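CCMAN5 (Cellulosimicrobium cellulans, PDB 2XSG) hydrolyses alpha-mannosidic bonds as a calcium-binding family GH92 mannosidase, and probably uncaps phosphorylated yeast-type glycans so that mannose-6-phosphate is exposed. Local coordinates at residues Leu437-Tyr441 with Arg461-Gln465; Leu378-Phe382 with Ser409-Val413; Pro692-Thr697 with Thr708-Val714. All coordinates share one frame. Residues are numbered along the deposited sequence.

Contact 1: Leu437-Tyr441 with Arg461-Gln465; sequences LVGQY and RGYDQ
Start at the C-terminal end of helix 427-438, where the chain stops being helical after V438 and G439 turns it away with positive phi (80/170). The facing piece, R461-Q465, is fully helical; V438 and D464 set the register, CA to CA 6.1 Å. From there R461, with chi1 t, chi2 t and chi3 m, reaches across to the carbonyl at the helix end: V438 O accepts from R461 NE at 3.1 Å and from R461 NH2 at 2.9 Å. A CB on G439 would sit 2.5 Å from R461 NH2, so glycine suits both the turn and the arginine.

The same carbonyl takes a third donor, water 1, 2.9 Å from V438 O and 2.9 Å from D464 OD2; D464 is also in a salt bridge with R408. R461 CD lies over the face of Y441 (chi1 m), 3.6 Å from the ring centroid, a CH-pi contact. Beyond it, Y441 OH donates to water 2 at 2.7 Å, and that water donates to Q465 OE1 at 2.5 Å, while Q465 NE2 bonds to Q487 of helix 478-495. V438 CG1 fills the apolar side, 3.5 Å from D464 CB and 4.1 Å from Q465 CG.

Chemically, a helix-end carbonyl is met by a side-chain cation and a water, tying two neighbouring helices of the catalytic domain together.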
ATOM      1  N   LEU A 437      20.396  -4.750   8.065  1.00  8.53           N
ATOM      2  CA  LEU A 437      19.350  -3.796   7.720  1.00  8.34           C
ATOM      3  C   LEU A 437      19.160  -2.786   8.850  1.00  8.78           C
ATOM      4  O   LEU A 437      19.170  -1.578   8.625  1.00  9.11           O
ATOM      5  CB  LEU A 437      18.020  -4.520   7.465  1.00  8.28           C
ATOM      6  CG  LEU A 437      16.840  -3.592   7.186  1.00  6.55           C
ATOM      7  CD1 LEU A 437      16.903  -3.062   5.750  1.00  7.15           C
ATOM      8  CD2 LEU A 437      15.514  -4.284   7.433  1.00  5.78           C
ATOM      9  N   VAL A 438      18.998  -3.310  10.059  1.00  9.14           N
ATOM     10  CA  VAL A 438      18.788  -2.502  11.247  1.00  9.83           C
ATOM     11  C   VAL A 438      20.019  -1.635  11.574  1.00  9.73           C
ATOM     12  O   VAL A 438      19.884  -0.470  11.961  1.00  9.88           O
ATOM     13  CB  VAL A 438      18.335  -3.394  12.430  1.00  9.93           C
ATOM     14  CG1 VAL A 438      18.266  -2.602  13.740  1.00 10.70           C
ATOM     15  CG2 VAL A 438      16.995  -4.014  12.101  1.00  9.44           C
ATOM     16  N   GLY A 439      21.209  -2.190  11.362  1.00 10.02           N
ATOM     17  CA  GLY A 439      22.453  -1.467  11.594  1.00  9.87           C
ATOM     18  C   GLY A 439      22.776  -1.480  13.071  1.00 10.20           C
ATOM     19  O   GLY A 439      21.943  -1.881  13.896  1.00  9.67           O
ATOM     20  N   GLN A 440      23.988  -1.045  13.397  1.00 10.60           N
ATOM     21  CA  GLN A 440      24.453  -0.928  14.779  1.00 11.48           C
ATOM     22  C   GLN A 440      24.754   0.529  15.096  1.00 10.73           C
ATOM     23  O   GLN A 440      25.221   1.268  14.227  1.00  9.90           O
ATOM     24  CB  GLN A 440      25.735  -1.737  15.006  1.00 12.09           C
ATOM     25  CG  GLN A 440      25.927  -2.922  14.074  1.00 17.07           C
ATOM     26  CD  GLN A 440      24.943  -4.018  14.345  1.00 23.11           C
ATOM     27  OE1 GLN A 440      24.675  -4.354  15.511  1.00 24.21           O
ATOM     28  NE2 GLN A 440      24.380  -4.592  13.272  1.00 24.65           N
ATOM     29  N   TYR A 441      24.489   0.942  16.337  1.00  9.96           N
ATOM     30  CA  TYR A 441      25.016   2.212  16.831  1.00  9.32           C
ATOM     31  C   TYR A 441      26.554   2.172  16.706  1.00  9.47           C
ATOM     32  O   TYR A 441      27.168   1.105  16.882  1.00  8.95           O
ATOM     33  CB  TYR A 441      24.608   2.433  18.291  1.00  9.02           C
ATOM     34  CG  TYR A 441      23.136   2.745  18.502  1.00  8.06           C
ATOM     35  CD1 TYR A 441      22.568   3.907  17.973  1.00  7.32           C
ATOM     36  CD2 TYR A 441      22.325   1.889  19.245  1.00  7.24           C
ATOM     37  CE1 TYR A 441      21.212   4.200  18.159  1.00  7.48           C
ATOM     38  CE2 TYR A 441      20.978   2.165  19.442  1.00  6.46           C
ATOM     39  CZ  TYR A 441      20.430   3.321  18.902  1.00  6.96           C
ATOM     40  OH  TYR A 441      19.115   3.595  19.106  1.00  7.04           O
ATOM     41  N   ARG A 461      15.580   2.959  15.050  1.00  2.99           N
ATOM     42  CA  ARG A 461      16.393   1.822  15.431  1.00  3.05           C
ATOM     43  C   ARG A 461      15.805   1.146  16.676  1.00  2.66           C
ATOM     44  O   ARG A 461      15.887  -0.078  16.833  1.00  3.31           O
ATOM     45  CB  ARG A 461      17.853   2.249  15.673  1.00  2.58           C
ATOM     46  CG  ARG A 461      18.783   1.139  16.162  1.00  3.25           C
ATOM     47  CD  ARG A 461      20.233   1.441  15.828  1.00  2.23           C
ATOM     48  NE  ARG A 461      20.450   1.373  14.381  1.00  4.28           N
ATOM     49  CZ  ARG A 461      21.438   1.968  13.720  1.00  6.43           C
ATOM     50  NH1 ARG A 461      22.356   2.681  14.365  1.00  9.05           N
ATOM     51  NH2 ARG A 461      21.512   1.848  12.401  1.00  5.52           N
ATOM     52  N   GLY A 462      15.229   1.945  17.559  1.00  2.37           N
ATOM     53  CA  GLY A 462      14.620   1.415  18.769  1.00  2.45           C
ATOM     54  C   GLY A 462      13.542   0.409  18.416  1.00  2.86           C
ATOM     55  O   GLY A 462      13.531  -0.706  18.941  1.00  2.81           O
ATOM     56  N   TYR A 463      12.643   0.795  17.508  1.00  2.90           N
ATOM     57  CA  TYR A 463      11.578  -0.105  17.078  1.00  3.51           C
ATOM     58  C   TYR A 463      12.143  -1.316  16.291  1.00  3.44           C
ATOM     59  O   TYR A 463      11.702  -2.446  16.490  1.00  3.29           O
ATOM     60  CB  TYR A 463      10.539   0.658  16.256  1.00  3.62           C
ATOM     61  CG  TYR A 463       9.117   0.148  16.385  1.00  5.13           C
ATOM     62  CD1 TYR A 463       8.844  -1.208  16.614  1.00  4.24           C
ATOM     63  CD2 TYR A 463       8.035   1.018  16.252  1.00  5.26           C
ATOM     64  CE1 TYR A 463       7.538  -1.681  16.733  1.00  5.19           C
ATOM     65  CE2 TYR A 463       6.708   0.542  16.356  1.00  5.10           C
ATOM     66  CZ  TYR A 463       6.476  -0.809  16.595  1.00  5.40           C
ATOM     67  OH  TYR A 463       5.184  -1.297  16.705  1.00  5.59           O
ATOM     68  N   ASP A 464      13.119  -1.077  15.417  1.00  3.17           N
ATOM     69  CA  ASP A 464      13.788  -2.165  14.696  1.00  3.80           C
ATOM     70  C   ASP A 464      14.389  -3.186  15.636  1.00  4.30           C
ATOM     71  O   ASP A 464      14.261  -4.391  15.398  1.00  4.40           O
ATOM     72  CB  ASP A 464      14.903  -1.628  13.805  1.00  3.56           C
ATOM     73  CG  ASP A 464      14.381  -1.038  12.510  1.00  3.37           C
ATOM     74  OD1 ASP A 464      13.240  -1.375  12.101  1.00  4.44           O
ATOM     75  OD2 ASP A 464      15.118  -0.246  11.902  1.00  2.88           O
ATOM     76  N   GLN A 465      15.048  -2.694  16.691  1.00  4.60           N
ATOM     77  CA  GLN A 465      15.709  -3.562  17.662  1.00  4.82           C
ATOM     78  C   GLN A 465      14.715  -4.328  18.528  1.00  5.13           C
ATOM     79  O   GLN A 465      14.933  -5.526  18.819  1.00  4.82           O
ATOM     80  CB  GLN A 465      16.704  -2.781  18.520  1.00  4.94           C
ATOM     81  CG  GLN A 465      17.938  -2.302  17.769  1.00  4.34           C
ATOM     82  CD  GLN A 465      18.856  -1.477  18.662  1.00  4.31           C
ATOM     83  OE1 GLN A 465      18.384  -0.689  19.468  1.00  6.07           O
ATOM     84  NE2 GLN A 465      20.169  -1.679  18.538  1.00  4.88           N
TER
HETATM   85  O   HOH W   1      17.579   1.248  12.275  1.00  5.00           O
HETATM   86  O   HOH W   2      17.564   1.612  20.022  1.00  2.00           O

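Contact 2: Leu378-Phe382 with Ser409-Val413; sequences LVYLF and SSVVV
Two helical pieces cross here at a signed angle of -136°, N-to-C directions nearer antiparallel than parallel, with axes 11.1 Å apart at closest approach. The nearest CA pairs are L378 with S409 (7.6 Å) and V379 with V413 (7.5 Å). The main bump is L378, chi1 t and chi2 p, which pushes into the hollow lined by S409 and, one turn further on, V412 and V413. L378 CD2 meets V412 CG1 at 3.9 Å and V413 CG2 at 4.1 Å, while L378 CD1 rests 3.5 Å from S409 OG. Beside L378, V379 adds a looser contact, its CG2 4.3 Å from V413 CG2. One turn after L378, F382 (chi1 m) brings its ring edge to the serine, CE2 3.5 Å from S409 OG; that hydroxyl is already bonded to W406 O. No hydrogen bond crosses the gap. Such bump-in-hollow packing between buried helices is what builds the all-helical core of a six-hairpin (alpha/alpha)6 catalytic domain, the fold expected for GH92.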
ATOM      1  N   LEU A 378       8.928 -12.592   3.012  1.00  2.78           N
ATOM      2  CA  LEU A 378       9.840 -11.569   3.527  1.00  3.14           C
ATOM      3  C   LEU A 378      11.093 -12.232   4.113  1.00  2.98           C
ATOM      4  O   LEU A 378      12.214 -11.752   3.906  1.00  2.86           O
ATOM      5  CB  LEU A 378       9.138 -10.708   4.588  1.00  2.62           C
ATOM      6  CG  LEU A 378       9.875  -9.522   5.223  1.00  4.03           C
ATOM      7  CD1 LEU A 378      10.489  -8.605   4.167  1.00  2.00           C
ATOM      8  CD2 LEU A 378       8.870  -8.762   6.119  1.00  3.81           C
ATOM      9  N   VAL A 379      10.875 -13.347   4.815  1.00  2.97           N
ATOM     10  CA  VAL A 379      11.971 -14.185   5.332  1.00  3.57           C
ATOM     11  C   VAL A 379      12.879 -14.723   4.211  1.00  3.43           C
ATOM     12  O   VAL A 379      14.096 -14.618   4.319  1.00  3.38           O
ATOM     13  CB  VAL A 379      11.453 -15.312   6.260  1.00  2.53           C
ATOM     14  CG1 VAL A 379      12.556 -16.296   6.585  1.00  3.81           C
ATOM     15  CG2 VAL A 379      10.893 -14.710   7.557  1.00  3.06           C
ATOM     16  N   TYR A 380      12.293 -15.250   3.137  1.00  3.20           N
ATOM     17  CA  TYR A 380      13.074 -15.753   1.997  1.00  4.06           C
ATOM     18  C   TYR A 380      13.883 -14.670   1.317  1.00  4.07           C
ATOM     19  O   TYR A 380      15.005 -14.924   0.864  1.00  4.54           O
ATOM     20  CB  TYR A 380      12.177 -16.392   0.943  1.00  4.11           C
ATOM     21  CG  TYR A 380      12.001 -17.865   1.075  1.00  5.38           C
ATOM     22  CD1 TYR A 380      11.775 -18.442   2.319  1.00  6.37           C
ATOM     23  CD2 TYR A 380      12.052 -18.698  -0.048  1.00  7.77           C
ATOM     24  CE1 TYR A 380      11.610 -19.808   2.454  1.00  7.22           C
ATOM     25  CE2 TYR A 380      11.882 -20.082   0.077  1.00  6.48           C
ATOM     26  CZ  TYR A 380      11.665 -20.615   1.337  1.00  7.19           C
ATOM     27  OH  TYR A 380      11.473 -21.950   1.510  1.00  6.96           O
ATOM     28  N   LEU A 381      13.304 -13.472   1.252  1.00  3.86           N
ATOM     29  CA  LEU A 381      13.947 -12.330   0.608  1.00  4.18           C
ATOM     30  C   LEU A 381      15.247 -11.944   1.308  1.00  4.03           C
ATOM     31  O   LEU A 381      16.263 -11.711   0.645  1.00  4.12           O
ATOM     32  CB  LEU A 381      12.993 -11.131   0.511  1.00  3.03           C
ATOM     33  CG  LEU A 381      13.593  -9.903  -0.184  1.00  3.84           C
ATOM     34  CD1 LEU A 381      13.861 -10.217  -1.649  1.00  2.92           C
ATOM     35  CD2 LEU A 381      12.708  -8.680  -0.052  1.00  3.97           C
ATOM     36  N   PHE A 382      15.205 -11.878   2.638  1.00  4.52           N
ATOM     37  CA  PHE A 382      16.410 -11.598   3.440  1.00  4.57           C
ATOM     38  C   PHE A 382      17.362 -12.798   3.497  1.00  5.13           C
ATOM     39  O   PHE A 382      18.575 -12.630   3.519  1.00  5.34           O
ATOM     40  CB  PHE A 382      16.043 -11.086   4.845  1.00  4.47           C
ATOM     41  CG  PHE A 382      15.770  -9.597   4.877  1.00  4.47           C
ATOM     42  CD1 PHE A 382      16.809  -8.691   5.020  1.00  4.39           C
ATOM     43  CD2 PHE A 382      14.477  -9.103   4.687  1.00  2.49           C
ATOM     44  CE1 PHE A 382      16.571  -7.301   5.009  1.00  2.91           C
ATOM     45  CE2 PHE A 382      14.234  -7.732   4.681  1.00  3.25           C
ATOM     46  CZ  PHE A 382      15.291  -6.830   4.833  1.00  2.15           C
ATOM     47  N   SER A 409      11.185  -4.149   8.296  1.00  3.07           N
ATOM     48  CA  SER A 409      10.937  -5.590   8.059  1.00  3.56           C
ATOM     49  C   SER A 409      11.061  -6.424   9.343  1.00  3.26           C
ATOM     50  O   SER A 409      10.311  -7.374   9.527  1.00  3.79           O
ATOM     51  CB  SER A 409      11.891  -6.165   7.000  1.00  3.33           C
ATOM     52  OG  SER A 409      11.595  -5.682   5.700  1.00  3.43           O
ATOM     53  N   SER A 410      12.017  -6.079  10.213  1.00  3.66           N
ATOM     54  CA  SER A 410      12.211  -6.836  11.477  1.00  4.17           C
ATOM     55  C   SER A 410      10.957  -6.799  12.351  1.00  3.89           C
ATOM     56  O   SER A 410      10.670  -7.746  13.096  1.00  3.79           O
ATOM     57  CB  SER A 410      13.427  -6.324  12.272  1.00  4.04           C
ATOM     58  OG  SER A 410      13.169  -5.045  12.864  1.00  5.25           O
ATOM     59  N   VAL A 411      10.215  -5.699  12.246  1.00  3.49           N
ATOM     60  CA  VAL A 411       9.000  -5.495  13.033  1.00  3.23           C
ATOM     61  C   VAL A 411       7.899  -6.381  12.476  1.00  2.99           C
ATOM     62  O   VAL A 411       7.163  -7.001  13.235  1.00  2.77           O
ATOM     63  CB  VAL A 411       8.577  -4.006  13.013  1.00  3.63           C
ATOM     64  CG1 VAL A 411       7.229  -3.788  13.731  1.00  3.51           C
ATOM     65  CG2 VAL A 411       9.698  -3.135  13.664  1.00  2.87           C
ATOM     66  N   VAL A 412       7.809  -6.450  11.147  1.00  2.33           N
ATOM     67  CA  VAL A 412       6.800  -7.257  10.472  1.00  2.11           C
ATOM     68  C   VAL A 412       6.999  -8.759  10.757  1.00  2.36           C
ATOM     69  O   VAL A 412       6.026  -9.491  11.014  1.00  2.40           O
ATOM     70  CB  VAL A 412       6.807  -7.002   8.933  1.00  2.05           C
ATOM     71  CG1 VAL A 412       5.751  -7.854   8.242  1.00  2.00           C
ATOM     72  CG2 VAL A 412       6.593  -5.494   8.625  1.00  2.03           C
ATOM     73  N   VAL A 413       8.250  -9.219  10.703  1.00  2.45           N
ATOM     74  CA  VAL A 413       8.558 -10.627  11.009  1.00  2.29           C
ATOM     75  C   VAL A 413       8.178 -10.904  12.465  1.00  2.00           C
ATOM     76  O   VAL A 413       7.546 -11.919  12.781  1.00  2.56           O
ATOM     77  CB  VAL A 413      10.063 -10.991  10.757  1.00  2.00           C
ATOM     78  CG1 VAL A 413      10.332 -12.447  11.168  1.00  2.00           C
ATOM     79  CG2 VAL A 413      10.430 -10.813   9.286  1.00  2.60           C
TER

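Contact 3: Pro692-Thr697 with Thr708-Val714; sequences PFFDST and TVTADGV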
ATOM      1  N   PRO A 692     -16.028   0.908  16.382  1.00  7.03           N
ATOM      2  CA  PRO A 692     -16.548   0.142  15.241  1.00  6.85           C
ATOM      3  C   PRO A 692     -17.665   0.899  14.526  1.00  6.38           C
ATOM      4  O   PRO A 692     -18.576   1.412  15.188  1.00  6.46           O
ATOM      5  CB  PRO A 692     -17.104  -1.152  15.865  1.00  6.95           C
ATOM      6  CG  PRO A 692     -16.642  -1.192  17.273  1.00  7.37           C
ATOM      7  CD  PRO A 692     -16.000   0.131  17.639  1.00  7.71           C
ATOM      8  N   PHE A 693     -17.595   0.961  13.193  1.00  6.02           N
ATOM      9  CA  PHE A 693     -18.525   1.776  12.394  1.00  6.34           C
ATOM     10  C   PHE A 693     -19.891   1.150  12.208  1.00  6.15           C
ATOM     11  O   PHE A 693     -20.868   1.869  12.064  1.00  5.89           O
ATOM     12  CB  PHE A 693     -18.009   2.040  10.966  1.00  6.44           C
ATOM     13  CG  PHE A 693     -16.671   2.721  10.876  1.00  5.28           C
ATOM     14  CD1 PHE A 693     -15.987   3.166  12.005  1.00  4.45           C
ATOM     15  CD2 PHE A 693     -16.125   2.964   9.618  1.00  3.54           C
ATOM     16  CE1 PHE A 693     -14.767   3.793  11.883  1.00  5.70           C
ATOM     17  CE2 PHE A 693     -14.898   3.584   9.483  1.00  4.58           C
ATOM     18  CZ  PHE A 693     -14.217   4.007  10.617  1.00  5.56           C
ATOM     19  N   PHE A 694     -19.946  -0.177  12.152  1.00  5.99           N
ATOM     20  CA  PHE A 694     -21.138  -0.868  11.646  1.00  6.87           C
ATOM     21  C   PHE A 694     -21.870  -1.683  12.704  1.00  7.03           C
ATOM     22  O   PHE A 694     -21.269  -2.137  13.684  1.00  7.11           O
ATOM     23  CB  PHE A 694     -20.766  -1.749  10.451  1.00  6.88           C
ATOM     24  CG  PHE A 694     -20.058  -1.000   9.344  1.00  7.02           C
ATOM     25  CD1 PHE A 694     -20.691   0.025   8.661  1.00  8.15           C
ATOM     26  CD2 PHE A 694     -18.760  -1.317   8.990  1.00  7.48           C
ATOM     27  CE1 PHE A 694     -20.030   0.720   7.637  1.00  8.90           C
ATOM     28  CE2 PHE A 694     -18.095  -0.628   7.971  1.00  5.38           C
ATOM     29  CZ  PHE A 694     -18.732   0.379   7.293  1.00  6.72           C
ATOM     30  N   ASP A 695     -23.172  -1.861  12.494  1.00  7.21           N
ATOM     31  CA  ASP A 695     -24.016  -2.623  13.415  1.00  7.56           C
ATOM     32  C   ASP A 695     -23.471  -4.027  13.645  1.00  7.40           C
ATOM     33  O   ASP A 695     -23.453  -4.503  14.770  1.00  7.48           O
ATOM     34  CB  ASP A 695     -25.460  -2.691  12.902  1.00  7.90           C
ATOM     35  CG  ASP A 695     -26.071  -1.328  12.745  1.00  9.68           C
ATOM     36  OD1 ASP A 695     -25.485  -0.520  11.993  1.00 10.79           O
ATOM     37  OD2 ASP A 695     -27.121  -1.061  13.381  1.00 12.10           O
ATOM     38  N   SER A 696     -23.036  -4.677  12.569  1.00  7.03           N
ATOM     39  CA  SER A 696     -22.379  -5.973  12.649  1.00  6.91           C
ATOM     40  C   SER A 696     -21.280  -6.045  11.583  1.00  7.35           C
ATOM     41  O   SER A 696     -21.490  -5.613  10.439  1.00  7.37           O
ATOM     42  CB  SER A 696     -23.398  -7.107  12.441  1.00  7.05           C
ATOM     43  OG  SER A 696     -22.765  -8.384  12.492  1.00  5.81           O
ATOM     44  N   THR A 697     -20.116  -6.564  11.971  1.00  7.08           N
ATOM     45  CA  THR A 697     -19.026  -6.856  11.035  1.00  7.09           C
ATOM     46  C   THR A 697     -18.495  -8.279  11.313  1.00  7.32           C
ATOM     47  O   THR A 697     -18.100  -8.571  12.444  1.00  7.99           O
ATOM     48  CB  THR A 697     -17.924  -5.787  11.124  1.00  7.00           C
ATOM     49  OG1 THR A 697     -18.437  -4.539  10.619  1.00  5.91           O
ATOM     50  CG2 THR A 697     -16.688  -6.197  10.343  1.00  6.15           C
ATOM     51  N   THR A 708     -16.899 -12.034  15.076  1.00  6.83           N
ATOM     52  CA  THR A 708     -18.018 -11.124  14.921  1.00  7.30           C
ATOM     53  C   THR A 708     -17.883  -9.998  15.918  1.00  7.38           C
ATOM     54  O   THR A 708     -17.813 -10.228  17.125  1.00  7.78           O
ATOM     55  CB  THR A 708     -19.375 -11.868  15.041  1.00  7.38           C
ATOM     56  OG1 THR A 708     -19.320 -13.061  14.256  1.00  7.37           O
ATOM     57  CG2 THR A 708     -20.531 -11.011  14.537  1.00  7.59           C
ATOM     58  N   VAL A 709     -17.802  -8.778  15.403  1.00  7.78           N
ATOM     59  CA  VAL A 709     -17.841  -7.602  16.247  1.00  7.65           C
ATOM     60  C   VAL A 709     -19.135  -6.858  15.950  1.00  8.31           C
ATOM     61  O   VAL A 709     -19.413  -6.516  14.797  1.00  8.53           O
ATOM     62  CB  VAL A 709     -16.571  -6.714  16.104  1.00  7.84           C
ATOM     63  CG1 VAL A 709     -16.388  -6.169  14.674  1.00  7.65           C
ATOM     64  CG2 VAL A 709     -16.593  -5.558  17.121  1.00  7.01           C
ATOM     65  N   THR A 710     -19.944  -6.650  16.987  1.00  7.81           N
ATOM     66  CA  THR A 710     -21.183  -5.872  16.853  1.00  8.06           C
ATOM     67  C   THR A 710     -21.122  -4.554  17.622  1.00  8.10           C
ATOM     68  O   THR A 710     -20.434  -4.436  18.647  1.00  7.82           O
ATOM     69  CB  THR A 710     -22.433  -6.658  17.323  1.00  7.82           C
ATOM     70  OG1 THR A 710     -22.149  -7.301  18.571  1.00  7.02           O
ATOM     71  CG2 THR A 710     -22.845  -7.689  16.283  1.00  9.25           C
ATOM     72  N   ALA A 711     -21.857  -3.570  17.117  1.00  8.47           N
ATOM     73  CA  ALA A 711     -21.925  -2.256  17.736  1.00  8.76           C
ATOM     74  C   ALA A 711     -23.396  -1.871  17.823  1.00  8.97           C
ATOM     75  O   ALA A 711     -23.961  -1.235  16.927  1.00  8.52           O
ATOM     76  CB  ALA A 711     -21.104  -1.236  16.937  1.00  8.41           C
ATOM     77  N   ASP A 712     -24.021  -2.307  18.911  1.00  9.40           N
ATOM     78  CA  ASP A 712     -25.460  -2.188  19.056  1.00 10.03           C
ATOM     79  C   ASP A 712     -25.853  -0.734  19.224  1.00  8.57           C
ATOM     80  O   ASP A 712     -25.317  -0.039  20.067  1.00  8.72           O
ATOM     81  CB  ASP A 712     -25.941  -3.059  20.215  1.00 11.13           C
ATOM     82  CG  ASP A 712     -25.946  -4.533  19.853  1.00 16.28           C
ATOM     83  OD1 ASP A 712     -25.050  -5.293  20.309  1.00 20.17           O
ATOM     84  OD2 ASP A 712     -26.847  -4.931  19.074  1.00 22.65           O
ATOM     85  N   GLY A 713     -26.757  -0.261  18.374  1.00  7.53           N
ATOM     86  CA  GLY A 713     -27.137   1.146  18.400  1.00  7.18           C
ATOM     87  C   GLY A 713     -26.139   2.142  17.808  1.00  6.48           C
ATOM     88  O   GLY A 713     -26.330   3.336  17.952  1.00  6.92           O
ATOM     89  N   VAL A 714     -25.093   1.679  17.127  1.00  5.92           N
ATOM     90  CA  VAL A 714     -24.138   2.602  16.478  1.00  5.21           C
ATOM     91  C   VAL A 714     -24.846   3.509  15.466  1.00  5.28           C
ATOM     92  O   VAL A 714     -25.735   3.067  14.747  1.00  5.21           O
ATOM     93  CB  VAL A 714     -22.968   1.856  15.774  1.00  5.13           C
ATOM     94  CG1 VAL A 714     -23.447   1.129  14.512  1.00  4.64           C
ATOM     95  CG2 VAL A 714     -21.815   2.820  15.445  1.00  3.22           C
TER
HETATM   96  O   HOH W   3     -19.090  -3.568  14.510  1.00  5.17           O
HETATM   97  O   HOH W   4     -27.513  -2.047  16.164  1.00  9.30           O
HETATM   98  O   HOH W   5     -27.545   1.328  14.515  1.00 14.00           O
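What stands out is a classic beta bulge: D695 and S696 both face D296 on the neighbouring strand 293-296, with D695 in helical phi/psi (-55/-43) just where the strand starts. Toward strand 706-712 the ladder nonetheless stays in step. T697 and V709 form an antiparallel hydrogen-bonded pair (T697 N to V709 O 2.9 Å, V709 N to T697 O 3.0 Å), S696 and T710 the non-hydrogen-bonded pair next to it (CA-CA 4.4 Å), and A711 N then finds D695 O at 3.0 Å.

V709 O has a second donor in water 3, which also donates to F694 O, 2.7 Å away, and so bridges the gap where the incoming loop peels off. Apolar contacts line that loop: P692 CB against A711 CB at 4.1 Å, P692 CG against V709 CG2 at 4.4 Å. V714 closes in from the far end, its CG1 3.6 Å from F693 O.

At the end of the strand, A711-V714 makes a type II beta turn, G713 taking the positive phi and V714 N bonding to A711 O at 3.1 Å. D695 serves it through water: OD2 takes water 4, which accepts from G713 N, and water 5, which donates to V714 O.

The bulge residue D695 is therefore spent three ways: its carbonyl serves strand 706-712, OD2 reaches the turn through two waters, and OD1 is bonded to S298.

In the fold
Along the chain the three contacts come in series; none nests in or crosses another. Contact 2 is first, bringing helix 409-418 back against helix 368-387 across 26 intervening residues. Helix 427-438 follows, and contact 1 closes the next 19 residues by joining its end to helix 455-474. These two touch: S410 OG and D464 O are 2.8 Å apart, probably hydrogen-bonded, and L437 packs on F382, so four helices form one block. The chain then supplies the calcium ligands N588, E589 and D662 before contact 3 closes a beta hairpin in a mixed sheet, its centre about 40 Å from that of contact 1 and 34 Å from that of contact 2.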